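Local coordinates for protein aminotransferase, classes I and II (Silicibacter pomeroyi DSS-3, PDB 3H14) that is a putative aminotransferase that probably uses pyridoxal 5'-phosphate to move the amino group of L-aspartate to 2-oxoglutarate, at residues Ala313-Ser327 with Arg352-Ala364. Residues are numbered along the deposited sequence; the frame is centred on the assembly and turned at random.
Sequences AFYVYADVSDLTDDS and RGAGTLRFSYARA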
loop_
_atom_site.group_PDB
_atom_site.type_symbol
_atom_site.label_atom_id
_atom_site.label_comp_id
_atom_site.label_asym_id
_atom_site.label_seq_id
_atom_site.Cartn_x
_atom_site.Cartn_y
_atom_site.Cartn_z
ATOM N N ALA A 313 -2.312 6.466 -5.443
ATOM C CA ALA A 313 -2.505 5.014 -5.650
ATOM C C ALA A 313 -3.560 4.734 -6.744
ATOM O O ALA A 313 -3.827 5.599 -7.588
ATOM C CB ALA A 313 -2.892 4.305 -4.346
ATOM N N PHE A 314 -4.146 3.537 -6.734
ATOM C CA PHE A 314 -5.135 3.153 -7.766
ATOM C C PHE A 314 -6.345 2.429 -7.174
ATOM O O PHE A 314 -6.768 1.369 -7.651
ATOM C CB PHE A 314 -4.478 2.310 -8.866
ATOM C CG PHE A 314 -3.473 1.288 -8.356
ATOM C CD1 PHE A 314 -3.825 0.346 -7.438
ATOM C CD2 PHE A 314 -2.181 1.247 -8.874
ATOM C CE1 PHE A 314 -2.922 -0.602 -7.004
ATOM C CE2 PHE A 314 -1.261 0.300 -8.436
ATOM C CZ PHE A 314 -1.624 -0.602 -7.495
ATOM N N TYR A 315 -6.894 3.025 -6.125
ATOM C CA TYR A 315 -8.017 2.500 -5.392
ATOM C C TYR A 315 -9.129 3.529 -5.286
ATOM O O TYR A 315 -8.874 4.753 -5.222
ATOM C CB TYR A 315 -7.597 2.146 -3.963
ATOM C CG TYR A 315 -6.464 1.153 -3.879
ATOM C CD1 TYR A 315 -6.600 -0.091 -4.461
ATOM C CD2 TYR A 315 -5.270 1.454 -3.217
ATOM C CE1 TYR A 315 -5.568 -1.016 -4.428
ATOM C CE2 TYR A 315 -4.236 0.526 -3.169
ATOM C CZ TYR A 315 -4.403 -0.705 -3.767
ATOM O OH TYR A 315 -3.424 -1.665 -3.747
ATOM N N VAL A 316 -10.353 3.017 -5.213
ATOM C CA VAL A 316 -11.503 3.818 -4.785
ATOM C C VAL A 316 -12.173 3.071 -3.653
ATOM O O VAL A 316 -12.496 1.908 -3.800
ATOM C CB VAL A 316 -12.546 4.054 -5.939
ATOM C CG1 VAL A 316 -13.721 4.876 -5.407
ATOM C CG2 VAL A 316 -11.921 4.752 -7.101
ATOM N N TYR A 317 -12.371 3.760 -2.516
ATOM C CA TYR A 317 -12.951 3.211 -1.334
ATOM C C TYR A 317 -14.334 3.829 -1.160
ATOM O O TYR A 317 -14.445 5.074 -1.033
ATOM C CB TYR A 317 -12.097 3.596 -0.129
ATOM C CG TYR A 317 -12.461 2.886 1.121
ATOM C CD1 TYR A 317 -12.329 1.519 1.203
ATOM C CD2 TYR A 317 -12.871 3.575 2.259
ATOM C CE1 TYR A 317 -12.631 0.861 2.320
ATOM C CE2 TYR A 317 -13.167 2.919 3.414
ATOM C CZ TYR A 317 -13.045 1.555 3.441
ATOM O OH TYR A 317 -13.320 0.832 4.572
ATOM N N ALA A 318 -15.342 2.977 -1.197
ATOM C CA ALA A 318 -16.751 3.401 -1.314
ATOM C C ALA A 318 -17.503 2.972 -0.104
ATOM O O ALA A 318 -17.373 1.842 0.343
ATOM C CB ALA A 318 -17.432 2.760 -2.572
ATOM N N ASP A 319 -18.367 3.866 0.375
ATOM C CA ASP A 319 -19.320 3.546 1.411
ATOM C C ASP A 319 -20.562 2.997 0.698
ATOM O O ASP A 319 -21.188 3.709 -0.062
ATOM C CB ASP A 319 -19.631 4.825 2.214
ATOM C CG ASP A 319 -20.616 4.599 3.347
ATOM O OD1 ASP A 319 -21.339 3.594 3.322
ATOM O OD2 ASP A 319 -20.674 5.469 4.269
ATOM N N VAL A 320 -20.897 1.739 0.934
ATOM C CA VAL A 320 -21.956 1.073 0.193
ATOM C C VAL A 320 -23.098 0.675 1.143
ATOM O O VAL A 320 -23.906 -0.192 0.842
ATOM C CB VAL A 320 -21.410 -0.147 -0.618
ATOM C CG1 VAL A 320 -20.393 0.322 -1.650
ATOM C CG2 VAL A 320 -20.834 -1.234 0.278
ATOM N N SER A 321 -23.172 1.350 2.286
ATOM C CA SER A 321 -24.168 1.012 3.278
ATOM C C SER A 321 -25.623 1.265 2.800
ATOM O O SER A 321 -26.530 0.724 3.365
ATOM C CB SER A 321 -23.907 1.739 4.606
ATOM O OG SER A 321 -23.929 3.144 4.465
ATOM N N ASP A 322 -25.807 2.074 1.771
ATOM C CA ASP A 322 -27.133 2.263 1.160
ATOM C C ASP A 322 -27.539 1.070 0.271
ATOM O O ASP A 322 -28.729 0.864 -0.010
ATOM C CB ASP A 322 -27.190 3.598 0.411
ATOM C CG ASP A 322 -26.162 3.725 -0.682
ATOM O OD1 ASP A 322 -24.982 3.311 -0.505
ATOM O OD2 ASP A 322 -26.536 4.298 -1.718
ATOM N N LEU A 323 -26.553 0.252 -0.117
ATOM C CA LEU A 323 -26.738 -0.828 -1.082
ATOM C C LEU A 323 -26.752 -2.192 -0.453
ATOM O O LEU A 323 -27.283 -3.131 -1.019
ATOM C CB LEU A 323 -25.599 -0.786 -2.095
ATOM C CG LEU A 323 -25.341 0.507 -2.833
ATOM C CD1 LEU A 323 -24.187 0.289 -3.783
ATOM C CD2 LEU A 323 -26.600 0.975 -3.595
ATOM N N THR A 324 -26.141 -2.334 0.710
ATOM C CA THR A 324 -25.985 -3.630 1.329
ATOM C C THR A 324 -25.716 -3.479 2.833
ATOM O O THR A 324 -25.258 -2.418 3.305
ATOM C CB THR A 324 -24.767 -4.398 0.726
ATOM O OG1 THR A 324 -24.694 -5.707 1.299
ATOM C CG2 THR A 324 -23.442 -3.632 1.011
ATOM N N ASP A 325 -26.000 -4.549 3.543
ATOM C CA ASP A 325 -25.672 -4.683 4.949
ATOM C C ASP A 325 -24.399 -5.489 5.138
ATOM O O ASP A 325 -23.899 -5.577 6.239
ATOM C CB ASP A 325 -26.832 -5.344 5.738
ATOM C CG ASP A 325 -27.436 -6.563 5.038
ATOM O OD1 ASP A 325 -26.902 -7.047 3.993
ATOM O OD2 ASP A 325 -28.499 -7.031 5.532
ATOM N N ASP A 326 -23.877 -6.077 4.065
ATOM C CA ASP A 326 -22.775 -7.012 4.195
ATOM C C ASP A 326 -21.956 -7.001 2.913
ATOM O O ASP A 326 -22.290 -7.679 1.935
ATOM C CB ASP A 326 -23.332 -8.401 4.480
ATOM C CG ASP A 326 -22.268 -9.460 4.586
ATOM O OD1 ASP A 326 -21.056 -9.128 4.569
ATOM O OD2 ASP A 326 -22.656 -10.646 4.686
ATOM N N SER A 327 -20.887 -6.216 2.926
ATOM C CA SER A 327 -20.043 -6.041 1.741
ATOM C C SER A 327 -19.413 -7.337 1.239
ATOM O O SER A 327 -19.027 -7.419 0.064
ATOM C CB SER A 327 -18.955 -5.034 2.038
ATOM O OG SER A 327 -18.191 -5.517 3.113
ATOM N N ARG A 352 -16.027 -1.314 10.678
ATOM C CA ARG A 352 -16.918 -0.632 9.736
ATOM C C ARG A 352 -16.905 -1.179 8.312
ATOM O O ARG A 352 -17.680 -0.684 7.460
ATOM C CB ARG A 352 -16.586 0.834 9.678
ATOM C CG ARG A 352 -16.723 1.540 11.021
ATOM C CD ARG A 352 -16.359 3.003 10.881
ATOM N NE ARG A 352 -14.940 3.126 10.564
ATOM C CZ ARG A 352 -14.259 4.272 10.554
ATOM N NH1 ARG A 352 -14.865 5.421 10.868
ATOM N NH2 ARG A 352 -12.964 4.265 10.239
ATOM N N GLY A 353 -16.075 -2.193 8.030
ATOM C CA GLY A 353 -15.877 -2.662 6.636
ATOM C C GLY A 353 -17.049 -3.406 5.994
ATOM O O GLY A 353 -17.067 -3.681 4.766
ATOM N N ALA A 354 -18.004 -3.817 6.814
ATOM C CA ALA A 354 -19.187 -4.519 6.300
ATOM C C ALA A 354 -19.984 -3.576 5.412
ATOM O O ALA A 354 -20.808 -4.023 4.580
ATOM C CB ALA A 354 -20.041 -5.038 7.422
ATOM N N GLY A 355 -19.786 -2.284 5.612
ATOM C CA GLY A 355 -20.456 -1.243 4.810
ATOM C C GLY A 355 -19.612 -0.557 3.772
ATOM O O GLY A 355 -19.973 0.522 3.274
ATOM N N THR A 356 -18.431 -1.130 3.454
ATOM C CA THR A 356 -17.569 -0.494 2.484
ATOM C C THR A 356 -17.015 -1.513 1.459
ATOM O O THR A 356 -17.024 -2.715 1.699
ATOM C CB THR A 356 -16.387 0.278 3.157
ATOM O OG1 THR A 356 -15.531 -0.659 3.832
ATOM C CG2 THR A 356 -16.885 1.290 4.232
ATOM N N LEU A 357 -16.548 -0.981 0.335
ATOM C CA LEU A 357 -15.884 -1.745 -0.718
ATOM C C LEU A 357 -14.645 -1.020 -1.209
ATOM O O LEU A 357 -14.619 0.200 -1.265
ATOM C CB LEU A 357 -16.801 -1.889 -1.952
ATOM C CG LEU A 357 -17.893 -2.921 -2.089
ATOM C CD1 LEU A 357 -18.491 -2.792 -3.486
ATOM C CD2 LEU A 357 -17.429 -4.353 -1.884
ATOM N N ARG A 358 -13.643 -1.779 -1.661
ATOM C CA ARG A 358 -12.497 -1.198 -2.344
ATOM C C ARG A 358 -12.493 -1.657 -3.802
ATOM O O ARG A 358 -12.574 -2.833 -4.059
ATOM C CB ARG A 358 -11.177 -1.616 -1.680
ATOM C CG ARG A 358 -10.002 -0.821 -2.192
ATOM C CD ARG A 358 -8.640 -1.438 -1.864
ATOM N NE ARG A 358 -8.381 -2.662 -2.642
ATOM C CZ ARG A 358 -7.282 -3.410 -2.483
ATOM N NH1 ARG A 358 -6.353 -3.050 -1.611
ATOM N NH2 ARG A 358 -7.122 -4.507 -3.182
ATOM N N PHE A 359 -12.389 -0.715 -4.733
ATOM C CA PHE A 359 -12.161 -0.999 -6.139
ATOM C C PHE A 359 -10.713 -0.728 -6.423
ATOM O O PHE A 359 -10.165 0.236 -5.909
ATOM C CB PHE A 359 -12.978 -0.066 -7.034
ATOM C CG PHE A 359 -14.451 -0.173 -6.847
ATOM C CD1 PHE A 359 -15.202 -1.036 -7.656
ATOM C CD2 PHE A 359 -15.094 0.565 -5.862
ATOM C CE1 PHE A 359 -16.568 -1.145 -7.499
ATOM C CE2 PHE A 359 -16.472 0.476 -5.693
ATOM C CZ PHE A 359 -17.219 -0.376 -6.503
ATOM N N SER A 360 -10.098 -1.530 -7.280
ATOM C CA SER A 360 -8.773 -1.257 -7.801
ATOM C C SER A 360 -8.910 -0.938 -9.282
ATOM O O SER A 360 -9.664 -1.587 -9.965
ATOM C CB SER A 360 -7.832 -2.462 -7.595
ATOM O OG SER A 360 -6.585 -2.198 -8.274
ATOM N N TYR A 361 -8.210 0.071 -9.764
ATOM C CA TYR A 361 -8.221 0.391 -11.186
ATOM C C TYR A 361 -6.825 0.229 -11.817
ATOM O O TYR A 361 -6.479 0.926 -12.749
ATOM C CB TYR A 361 -8.865 1.763 -11.450
ATOM C CG TYR A 361 -8.320 2.972 -10.722
ATOM C CD1 TYR A 361 -8.917 3.459 -9.554
ATOM C CD2 TYR A 361 -7.231 3.664 -11.215
ATOM C CE1 TYR A 361 -8.396 4.570 -8.895
ATOM C CE2 TYR A 361 -6.729 4.760 -10.573
ATOM C CZ TYR A 361 -7.330 5.231 -9.424
ATOM O OH TYR A 361 -6.788 6.327 -8.806
ATOM N N ALA A 362 -6.072 -0.755 -11.332
ATOM C CA ALA A 362 -4.690 -0.976 -11.760
ATOM C C ALA A 362 -4.585 -1.718 -13.103
ATOM O O ALA A 362 -3.489 -1.798 -13.659
ATOM C CB ALA A 362 -3.938 -1.740 -10.680
ATOM N N ARG A 363 -5.694 -2.166 -13.674
ATOM C CA ARG A 363 -5.696 -2.840 -14.984
ATOM C C ARG A 363 -5.765 -1.905 -16.205
ATOM O O ARG A 363 -5.850 -0.682 -16.064
ATOM C CB ARG A 363 -6.841 -3.849 -15.005
ATOM C CG ARG A 363 -6.717 -5.023 -13.996
ATOM C CD ARG A 363 -5.675 -6.007 -14.441
ATOM N NE ARG A 363 -5.355 -7.061 -13.477
ATOM C CZ ARG A 363 -5.529 -8.366 -13.694
ATOM N NH1 ARG A 363 -6.039 -8.811 -14.838
ATOM N NH2 ARG A 363 -5.196 -9.243 -12.753
ATOM N N ALA A 364 -5.689 -2.480 -17.413
ATOM C CA ALA A 364 -5.751 -1.711 -18.661
ATOM C C ALA A 364 -7.035 -0.891 -18.739
ATOM O O ALA A 364 -8.057 -1.284 -18.183
ATOM C CB ALA A 364 -5.693 -2.678 -19.887
HETATM O O HOH W 1 -6.655 6.218 -6.150
#
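Val316 and Phe359 trade two backbone hydrogen bonds, as do Ala318 and Leu357, setting strands 315-319 and 356-360 side by side and antiparallel. On one face of this ribbon Arg358 crosses Tyr315 at a slant. Its CB meets the edge of the Tyr317 ring at CD1 (4.4 Å), and a chi1 of -169° sends CG away from the backbone N, to within 4.0 Å of Val316 O. The chain bends at chi3 (71°), which brings NE with CD to Tyr315 CD1, and CZ then lies 3.5 Å from Tyr315 CE1. Ring and guanidinium planes are 13° apart; NH1, near Tyr315 CZ, hydrogen-bonds Asn172 OD1, and NH2 is 4.0 Å from Tyr315 CE1. On the same face Thr356 OG1 donates to Tyr317 OH (2.8 Å). A phenylalanine in place of Tyr317 would probably leave this threonine hydroxyl without its acceptor. At one end, Tyr361 lays its ring against the Phe314 backbone, CE1 3.4 Å from Phe314 C, while Ala362 CB stands 3.7 Å from the centroid of the Phe314 ring, over its face. At the other, Ser327 opens helix 327-338 by giving its N to Ala354 O and its OG to Gly353 O (2.7 Å). Within the mixed sheet of the small C-terminal domain characteristic of this aminotransferase family, strand 356-360 is flanked by 340-344 and 315-319, the latter outermost in this chain; Val316 and Phe359 pack on helix 278-302, and Leu357 on helix 327-338.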